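Local coordinates for protein alternansucrase (Leuconostoc mesenteroides, PDB 6HVG) that is a glycoside hydrolase family 70 protein with a TIM-barrel core, repeats of the choline-binding, cell-wall-binding type and a bound calcium ion, at residues E877-T882 with V914-D919; D919-N924 with N989-G994; D925-L930 with I973-N978. All coordinates share one frame; numbering follows the deposited sequence.

In the fold
All three contacts lie in the beta-rich region inserted between barrel strands 821-825 and 1045-1047 in the sequence, on the same side of the molecule. Contact 1 joins strands 881-885 and 910-915 of a large, curled antiparallel sheet, and contact 3 joins 927-931 and 971-975, which form a separate pair. Contact 2, whose 987-991 strand belongs to the large sheet, brings in the loop between 910-915 and 927-931. Contact 1 closes first along the chain; contact 3 then nests within the loop that contact 2 closes. Their centres are about 10 Å (1 and 2), 13 Å (1 and 3) and 9 Å (2 and 3) apart. Together, Leu880, Met992 and Ile928 give them a common apolar seam.

Contact 1. Residues E877-T882 with V914-D919; sequences ETDLLT and VGNNPD
Leu881 and Val914 form an antiparallel hydrogen-bonded pair: Leu881 N gives a nearly straight bond (166°) to Val914 O at 2.9 Å, and Val914 N returns one to Leu881 O at 3.1 Å. The two side chains stand side by side on one face of the sheet. Leu881 CD2 meets Val914 CG1 at 3.6 Å, the valine holding that methyl between its backbone N and carbonyl carbon (chi1 43°). Met813 of helix 807-814 touches both residues. Next along, Leu880 lays CD1 against the bare CA of Gly915, 3.4 Å away, while its CD2 branch packs on Ile928 and Met992. Past this point the two segments diverge. Asp879 OD2 comes only to 4.1 Å from Asn916 ND2, the carboxylate and amide planes turned 44° from each other, and each is satisfied by another partner: OD2 takes the backbone N of Met701, and ND2 gives to Ser690 O. Asn917 OD1 then accepts from Asp919 N at 3.0 Å, an Asx turn that bends the departing chain. The arrangement is that of neighbouring antiparallel strands of a sheet, whose Leu881-Val914 face lies against helix 807-814.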
loop_
_atom_site.group_PDB
_atom_site.type_symbol
_atom_site.label_atom_id
_atom_site.label_comp_id
_atom_site.label_asym_id
_atom_site.label_seq_id
_atom_site.Cartn_x
_atom_site.Cartn_y
_atom_site.Cartn_z
ATOM N N GLU A 877 1.998 22.118 36.966
ATOM C CA GLU A 877 2.639 21.077 36.182
ATOM C C GLU A 877 2.943 21.476 34.738
ATOM O O GLU A 877 2.109 22.003 34.016
ATOM C CB GLU A 877 1.845 19.753 36.218
ATOM C CG GLU A 877 1.781 19.087 37.597
ATOM C CD GLU A 877 0.991 17.782 37.608
ATOM O OE1 GLU A 877 0.009 17.665 36.845
ATOM O OE2 GLU A 877 1.307 16.880 38.407
ATOM N N THR A 878 4.166 21.167 34.326
ATOM C CA THR A 878 4.724 21.577 33.043
ATOM C C THR A 878 4.783 20.450 32.010
ATOM O O THR A 878 4.844 20.713 30.809
ATOM C CB THR A 878 6.146 22.078 33.299
ATOM O OG1 THR A 878 6.103 23.185 34.201
ATOM C CG2 THR A 878 6.788 22.525 32.049
ATOM N N ASP A 879 4.752 19.209 32.493
ATOM C CA ASP A 879 4.970 18.011 31.669
ATOM C C ASP A 879 6.339 18.001 30.966
ATOM O O ASP A 879 6.452 17.651 29.788
ATOM C CB ASP A 879 3.821 17.836 30.672
ATOM C CG ASP A 879 3.843 16.488 29.970
ATOM O OD1 ASP A 879 3.904 15.475 30.681
ATOM O OD2 ASP A 879 3.768 16.454 28.730
ATOM N N LEU A 880 7.369 18.406 31.711
ATOM C CA LEU A 880 8.734 18.434 31.230
ATOM C C LEU A 880 9.413 17.136 31.683
ATOM O O LEU A 880 9.343 16.773 32.854
ATOM C CB LEU A 880 9.476 19.684 31.764
ATOM C CG LEU A 880 10.182 20.615 30.747
ATOM C CD1 LEU A 880 9.443 20.831 29.451
ATOM C CD2 LEU A 880 10.468 21.979 31.356
ATOM N N LEU A 881 10.040 16.419 30.749
ATOM C CA LEU A 881 10.670 15.127 31.055
ATOM C C LEU A 881 12.127 15.311 31.470
ATOM O O LEU A 881 12.860 16.044 30.830
ATOM C CB LEU A 881 10.578 14.184 29.850
ATOM C CG LEU A 881 11.256 12.808 29.959
ATOM C CD1 LEU A 881 10.371 11.705 29.405
ATOM C CD2 LEU A 881 12.579 12.793 29.225
ATOM N N THR A 882 12.523 14.637 32.543
ATOM C CA THR A 882 13.878 14.714 33.032
ATOM C C THR A 882 14.541 13.345 33.022
ATOM O O THR A 882 14.109 12.432 33.714
ATOM C CB THR A 882 13.933 15.329 34.444
ATOM O OG1 THR A 882 13.059 14.629 35.331
ATOM C CG2 THR A 882 13.528 16.784 34.383
ATOM N N VAL A 914 13.398 17.782 28.322
ATOM C CA VAL A 914 12.698 17.951 27.047
ATOM C C VAL A 914 11.202 18.174 27.229
ATOM O O VAL A 914 10.587 17.616 28.115
ATOM C CB VAL A 914 12.980 16.772 26.096
ATOM C CG1 VAL A 914 12.918 15.469 26.837
ATOM C CG2 VAL A 914 12.036 16.749 24.902
ATOM N N GLY A 915 10.641 19.026 26.376
ATOM C CA GLY A 915 9.214 19.326 26.372
ATOM C C GLY A 915 8.658 19.365 24.967
ATOM O O GLY A 915 9.405 19.545 24.009
ATOM N N ASN A 916 7.339 19.206 24.855
ATOM C CA ASN A 916 6.627 19.177 23.563
ATOM C C ASN A 916 5.644 20.319 23.418
ATOM O O ASN A 916 4.712 20.233 22.630
ATOM C CB ASN A 916 5.880 17.845 23.409
ATOM C CG ASN A 916 4.884 17.594 24.531
ATOM O OD1 ASN A 916 4.435 18.513 25.210
ATOM N ND2 ASN A 916 4.534 16.333 24.723
ATOM N N ASN A 917 5.865 21.388 24.177
ATOM C CA ASN A 917 4.951 22.513 24.224
ATOM C C ASN A 917 5.693 23.818 23.915
ATOM O O ASN A 917 6.363 24.379 24.791
ATOM C CB ASN A 917 4.302 22.563 25.601
ATOM C CG ASN A 917 3.289 23.674 25.727
ATOM O OD1 ASN A 917 3.071 24.459 24.791
ATOM N ND2 ASN A 917 2.661 23.749 26.889
ATOM N N PRO A 918 5.580 24.307 22.662
ATOM C CA PRO A 918 6.294 25.517 22.268
ATOM C C PRO A 918 5.716 26.788 22.892
ATOM O O PRO A 918 6.374 27.838 22.883
ATOM C CB PRO A 918 6.116 25.538 20.757
ATOM C CG PRO A 918 4.814 24.870 20.535
ATOM C CD PRO A 918 4.763 23.774 21.554
ATOM N N ASP A 919 4.493 26.686 23.414
ATOM C CA ASP A 919 3.853 27.781 24.137
ATOM C C ASP A 919 3.936 27.579 25.646
ATOM O O ASP A 919 3.105 28.082 26.391
ATOM C CB ASP A 919 2.390 27.901 23.690
ATOM C CG ASP A 919 2.251 28.100 22.171
ATOM O OD1 ASP A 919 3.121 28.778 21.577
ATOM O OD2 ASP A 919 1.280 27.589 21.573
#

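Contact 2. Residues D919-N924 with N989-G994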
loop_
_atom_site.group_PDB
_atom_site.type_symbol
_atom_site.label_atom_id
_atom_site.label_comp_id
_atom_site.label_asym_id
_atom_site.label_seq_id
_atom_site.Cartn_x
_atom_site.Cartn_y
_atom_site.Cartn_z
ATOM N N ASP A 919 4.493 26.686 23.414
ATOM C CA ASP A 919 3.853 27.781 24.137
ATOM C C ASP A 919 3.936 27.579 25.646
ATOM O O ASP A 919 3.105 28.082 26.391
ATOM C CB ASP A 919 2.390 27.901 23.690
ATOM C CG ASP A 919 2.251 28.100 22.171
ATOM O OD1 ASP A 919 3.121 28.778 21.577
ATOM O OD2 ASP A 919 1.280 27.589 21.573
ATOM N N LEU A 920 4.944 26.851 26.103
ATOM C CA LEU A 920 5.108 26.600 27.529
ATOM C C LEU A 920 5.679 27.833 28.219
ATOM O O LEU A 920 6.724 28.353 27.820
ATOM C CB LEU A 920 6.032 25.395 27.741
ATOM C CG LEU A 920 6.196 24.684 29.089
ATOM C CD1 LEU A 920 7.666 24.590 29.460
ATOM C CD2 LEU A 920 5.362 25.256 30.217
ATOM N N LYS A 921 4.984 28.292 29.256
ATOM C CA LYS A 921 5.493 29.346 30.140
ATOM C C LYS A 921 5.416 28.850 31.579
ATOM O O LYS A 921 4.364 28.415 32.015
ATOM C CB LYS A 921 4.658 30.626 29.995
ATOM C CG LYS A 921 4.596 31.214 28.584
ATOM C CD LYS A 921 5.908 31.852 28.144
ATOM C CE LYS A 921 6.255 33.075 28.978
ATOM N NZ LYS A 921 7.401 33.830 28.399
ATOM N N LEU A 922 6.509 28.923 32.327
ATOM C CA LEU A 922 6.470 28.508 33.737
ATOM C C LEU A 922 5.805 29.543 34.628
ATOM O O LEU A 922 5.883 30.743 34.362
ATOM C CB LEU A 922 7.876 28.262 34.300
ATOM C CG LEU A 922 8.386 26.824 34.194
ATOM C CD1 LEU A 922 8.764 26.450 32.768
ATOM C CD2 LEU A 922 9.574 26.671 35.117
ATOM N N ASN A 923 5.192 29.066 35.711
ATOM C CA ASN A 923 4.740 29.943 36.794
ATOM C C ASN A 923 5.954 30.527 37.509
ATOM O O ASN A 923 7.027 29.940 37.505
ATOM C CB ASN A 923 3.841 29.191 37.794
ATOM C CG ASN A 923 2.539 28.700 37.167
ATOM O OD1 ASN A 923 2.263 28.935 35.986
ATOM N ND2 ASN A 923 1.733 28.002 37.958
ATOM N N ASN A 924 5.786 31.692 38.116
ATOM C CA ASN A 924 6.902 32.360 38.781
ATOM C C ASN A 924 7.480 31.532 39.939
ATOM O O ASN A 924 8.696 31.505 40.147
ATOM C CB ASN A 924 6.456 33.740 39.269
ATOM C CG ASN A 924 6.092 34.664 38.125
ATOM O OD1 ASN A 924 6.922 34.957 37.269
ATOM N ND2 ASN A 924 4.846 35.114 38.093
ATOM N N ASN A 989 21.807 35.161 30.914
ATOM C CA ASN A 989 20.394 35.098 31.282
ATOM C C ASN A 989 19.630 34.136 30.400
ATOM O O ASN A 989 19.716 34.226 29.181
ATOM C CB ASN A 989 19.710 36.445 31.116
ATOM C CG ASN A 989 20.174 37.489 32.113
ATOM O OD1 ASN A 989 20.513 37.212 33.278
ATOM N ND2 ASN A 989 20.151 38.722 31.660
ATOM N N TYR A 990 18.812 33.271 31.003
ATOM C CA TYR A 990 18.114 32.206 30.254
ATOM C C TYR A 990 16.772 31.832 30.890
ATOM O O TYR A 990 16.700 31.494 32.072
ATOM C CB TYR A 990 19.001 30.959 30.164
ATOM C CG TYR A 990 18.473 29.863 29.264
ATOM C CD1 TYR A 990 18.572 29.960 27.886
ATOM C CD2 TYR A 990 17.896 28.707 29.807
ATOM C CE1 TYR A 990 18.104 28.938 27.077
ATOM C CE2 TYR A 990 17.424 27.681 28.996
ATOM C CZ TYR A 990 17.530 27.798 27.637
ATOM O OH TYR A 990 17.074 26.783 26.850
ATOM N N GLU A 991 15.717 31.863 30.085
ATOM C CA GLU A 991 14.380 31.521 30.559
ATOM C C GLU A 991 14.016 30.070 30.200
ATOM O O GLU A 991 14.243 29.641 29.071
ATOM C CB GLU A 991 13.355 32.496 29.947
ATOM C CG GLU A 991 12.049 32.627 30.734
ATOM C CD GLU A 991 10.928 33.327 29.969
ATOM O OE1 GLU A 991 11.228 34.144 29.073
ATOM O OE2 GLU A 991 9.738 33.066 30.282
ATOM N N MET A 992 13.455 29.323 31.159
ATOM C CA MET A 992 12.800 28.030 30.878
ATOM C C MET A 992 11.489 28.295 30.133
ATOM O O MET A 992 10.414 28.461 30.723
ATOM C CB MET A 992 12.511 27.231 32.153
ATOM C CG MET A 992 13.731 26.660 32.860
ATOM S SD MET A 992 14.469 25.196 32.080
ATOM C CE MET A 992 13.225 23.953 32.487
ATOM N N LYS A 993 11.619 28.323 28.816
ATOM C CA LYS A 993 10.621 28.842 27.905
ATOM C C LYS A 993 10.506 27.847 26.758
ATOM O O LYS A 993 11.512 27.488 26.135
ATOM C CB LYS A 993 11.109 30.210 27.370
ATOM C CG LYS A 993 10.112 31.035 26.576
ATOM C CD LYS A 993 10.797 32.194 25.850
ATOM C CE LYS A 993 9.781 33.152 25.214
ATOM N NZ LYS A 993 9.044 32.572 24.052
ATOM N N GLY A 994 9.295 27.390 26.475
ATOM C CA GLY A 994 9.043 26.662 25.238
ATOM C C GLY A 994 9.289 27.597 24.061
ATOM O O GLY A 994 8.977 28.785 24.124
#
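Lys921 reaches Glu991 by folding back on itself: its CB points away from the partner segment, but bends at chi2 (-72°) and chi3 (-66°) turn CD and then CE round, and NZ ends beside the carboxylate. Glu991 comes to meet it with CG anti to the backbone N (chi1 -157°) and an extended chain beyond. The two side chains cross at about a right angle, and Lys921 NZ binds Glu991 OE2 at 3.1 Å on its syn lone pair, the side facing the other carboxylate oxygen. The aliphatic part of Lys993 runs close by, its CE 4.0 Å from Lys921 NZ, while its own ammonium is taken by Asp949 in a second salt bridge.

Beneath these charges the backbones are joined by Gly994 N, which donates to Leu920 O at 3.1 Å. Leu920 CB rests over the same glycine, 4.0 Å from Gly994 N. On the inner side Leu922 points at the partner segment and puts CD1 against the Met992 carbonyl and its CB, 3.9 Å from Met992 CB. Met992 is the centre of an inverse gamma turn, where the chain leaves strand 987-991, and its side chain also touches Ile928.

Lys921 NZ and Lys993 NZ are 4.8 Å apart. Lys976 makes a further long, weak ion pair with Glu991 OE2. Glu991 and Asp949 would therefore be expected to offset the mutual repulsion of a lysine-rich patch, lying above an apolar layer of leucine and methionine.

Contact 3. Residues D925-L930 with I973-N978; sequences DKTITL and IFHKTN
Ile928 and Phe974 face each other as an antiparallel hydrogen-bonded pair, and the phenyl ring is turned so that its edge meets the partner backbone. Ile928 O lies in the ring plane, 3.4 Å from Phe974 CD1. Phe974 N donates to Ile928 O at 2.8 Å, and Ile928 N gives the return bond to Phe974 O at 2.7 Å. Ile928 CB and Phe974 CB are 4.5 Å apart on one face of the two-stranded sheet, after which the end of the isoleucine leads away. It is Leu930 that follows the ring, crossing it obliquely with CD1 4.2 Å from Phe974 CE1.

The opposite face carries two pairs whose side chains lie side by side and point the same way. Ile973 brings CD1 alongside Thr929, 3.8 Å from Thr929 OG1 and close to its methyl as well. Thr927 sets its methyl CG2 beside the imidazole of His975, 3.6 Å from ND1, an approach allowed by CG2 being anti to the carbonyl carbon while OG1 takes the position between the backbone N and that carbon. Ile973 CG2 also touches Thr927 CB at 4.0 Å, linking the two pairs diagonally.

Just beyond, across the bend at Lys976, Asn978 bonds to the backbone of His975 at both ends of its amide, OD1 accepting from N nearly straight and ND2 giving a more bent bond to O from above the carbonyl plane; ND2 also makes a weak bond to Tyr990 O. That bend passes the chain from strand 971-975 into strand 977-982 of the large antiparallel sheet. The Phe974 face packs on that sheet: Ile913 of strand 910-915 touches Phe974 and Leu930, Trp1007 of strand 1003-1009 meets the phenyl ring edge-to-face, and Val884 of strand 881-885 adjoins Leu930.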
loop_
_atom_site.group_PDB
_atom_site.type_symbol
_atom_site.label_atom_id
_atom_site.label_comp_id
_atom_site.label_asym_id
_atom_site.label_seq_id
_atom_site.Cartn_x
_atom_site.Cartn_y
_atom_site.Cartn_z
ATOM N N ASP A 925 6.605 30.850 40.674
ATOM C CA ASP A 925 7.019 29.987 41.800
ATOM C C ASP A 925 7.802 28.714 41.384
ATOM O O ASP A 925 8.711 28.265 42.102
ATOM C CB ASP A 925 5.786 29.575 42.619
ATOM N N LYS A 926 7.454 28.164 40.217
ATOM C CA LYS A 926 7.879 26.818 39.789
ATOM C C LYS A 926 9.382 26.606 39.640
ATOM O O LYS A 926 10.091 27.449 39.091
ATOM C CB LYS A 926 7.216 26.444 38.463
ATOM C CG LYS A 926 7.373 24.971 38.094
ATOM C CD LYS A 926 6.747 24.039 39.110
ATOM C CE LYS A 926 6.661 22.602 38.607
ATOM N NZ LYS A 926 6.021 21.752 39.650
ATOM N N THR A 927 9.840 25.450 40.121
ATOM C CA THR A 927 11.222 25.014 39.987
ATOM C C THR A 927 11.268 23.650 39.320
ATOM O O THR A 927 10.505 22.748 39.670
ATOM C CB THR A 927 11.899 24.876 41.354
ATOM O OG1 THR A 927 11.317 23.782 42.064
ATOM C CG2 THR A 927 11.705 26.145 42.134
ATOM N N ILE A 928 12.173 23.495 38.364
ATOM C CA ILE A 928 12.342 22.214 37.678
ATOM C C ILE A 928 13.713 21.625 37.976
ATOM O O ILE A 928 14.726 22.300 37.867
ATOM C CB ILE A 928 12.085 22.362 36.169
ATOM C CG1 ILE A 928 10.580 22.443 35.943
ATOM C CG2 ILE A 928 12.646 21.183 35.391
ATOM C CD1 ILE A 928 10.210 22.761 34.523
ATOM N N THR A 929 13.728 20.347 38.352
ATOM C CA THR A 929 14.934 19.724 38.895
ATOM C C THR A 929 15.444 18.491 38.144
ATOM O O THR A 929 14.687 17.599 37.763
ATOM C CB THR A 929 14.725 19.315 40.360
ATOM O OG1 THR A 929 14.205 20.426 41.093
ATOM C CG2 THR A 929 16.032 18.902 40.963
ATOM N N LEU A 930 16.755 18.468 37.959
ATOM C CA LEU A 930 17.482 17.306 37.468
ATOM C C LEU A 930 18.226 16.644 38.617
ATOM O O LEU A 930 19.186 17.185 39.119
ATOM C CB LEU A 930 18.509 17.724 36.424
ATOM C CG LEU A 930 18.056 17.979 34.984
ATOM C CD1 LEU A 930 19.227 18.483 34.168
ATOM C CD2 LEU A 930 17.472 16.731 34.348
ATOM N N ILE A 973 18.905 22.885 40.217
ATOM C CA ILE A 973 17.578 23.509 40.308
ATOM C C ILE A 973 17.411 24.576 39.217
ATOM O O ILE A 973 18.306 25.380 38.979
ATOM C CB ILE A 973 17.298 24.131 41.691
ATOM C CG1 ILE A 973 17.837 23.251 42.835
ATOM C CG2 ILE A 973 15.798 24.384 41.846
ATOM C CD1 ILE A 973 17.006 22.033 43.142
ATOM N N PHE A 974 16.256 24.575 38.561
ATOM C CA PHE A 974 15.967 25.528 37.497
ATOM C C PHE A 974 14.672 26.271 37.796
ATOM O O PHE A 974 13.730 25.695 38.342
ATOM C CB PHE A 974 15.816 24.821 36.149
ATOM C CG PHE A 974 17.083 24.205 35.627
ATOM C CD1 PHE A 974 17.476 22.947 36.044
ATOM C CD2 PHE A 974 17.878 24.886 34.706
ATOM C CE1 PHE A 974 18.636 22.372 35.550
ATOM C CE2 PHE A 974 19.043 24.318 34.204
ATOM C CZ PHE A 974 19.425 23.062 34.625
ATOM N N HIS A 975 14.636 27.544 37.416
ATOM C CA HIS A 975 13.492 28.422 37.675
ATOM C C HIS A 975 12.961 28.968 36.353
ATOM O O HIS A 975 13.578 28.763 35.299
ATOM C CB HIS A 975 13.907 29.583 38.596
ATOM C CG HIS A 975 14.544 29.142 39.878
ATOM N ND1 HIS A 975 13.818 28.884 41.020
ATOM C CD2 HIS A 975 15.840 28.903 40.196
ATOM C CE1 HIS A 975 14.636 28.502 41.985
ATOM N NE2 HIS A 975 15.868 28.504 41.512
ATOM N N LYS A 976 11.854 29.707 36.419
ATOM C CA LYS A 976 11.310 30.389 35.245
ATOM C C LYS A 976 12.390 31.267 34.618
ATOM O O LYS A 976 12.595 31.253 33.414
ATOM C CB LYS A 976 10.077 31.227 35.620
ATOM C CG LYS A 976 9.388 31.929 34.449
ATOM C CD LYS A 976 8.229 32.812 34.903
ATOM C CE LYS A 976 7.498 33.442 33.723
ATOM N NZ LYS A 976 8.297 34.535 33.077
ATOM N N THR A 977 13.071 32.031 35.454
ATOM C CA THR A 977 14.149 32.890 35.004
ATOM C C THR A 977 15.425 32.412 35.687
ATOM O O THR A 977 15.414 32.066 36.872
ATOM C CB THR A 977 13.807 34.369 35.298
ATOM O OG1 THR A 977 14.508 35.205 34.371
ATOM C CG2 THR A 977 14.115 34.760 36.767
ATOM N N ASN A 978 16.516 32.351 34.936
ATOM C CA ASN A 978 17.789 31.886 35.483
ATOM C C ASN A 978 18.910 32.852 35.147
ATOM O O ASN A 978 18.944 33.425 34.050
ATOM C CB ASN A 978 18.141 30.484 34.948
ATOM C CG ASN A 978 17.144 29.410 35.364
ATOM O OD1 ASN A 978 17.339 28.710 36.377
ATOM N ND2 ASN A 978 16.064 29.266 34.583
#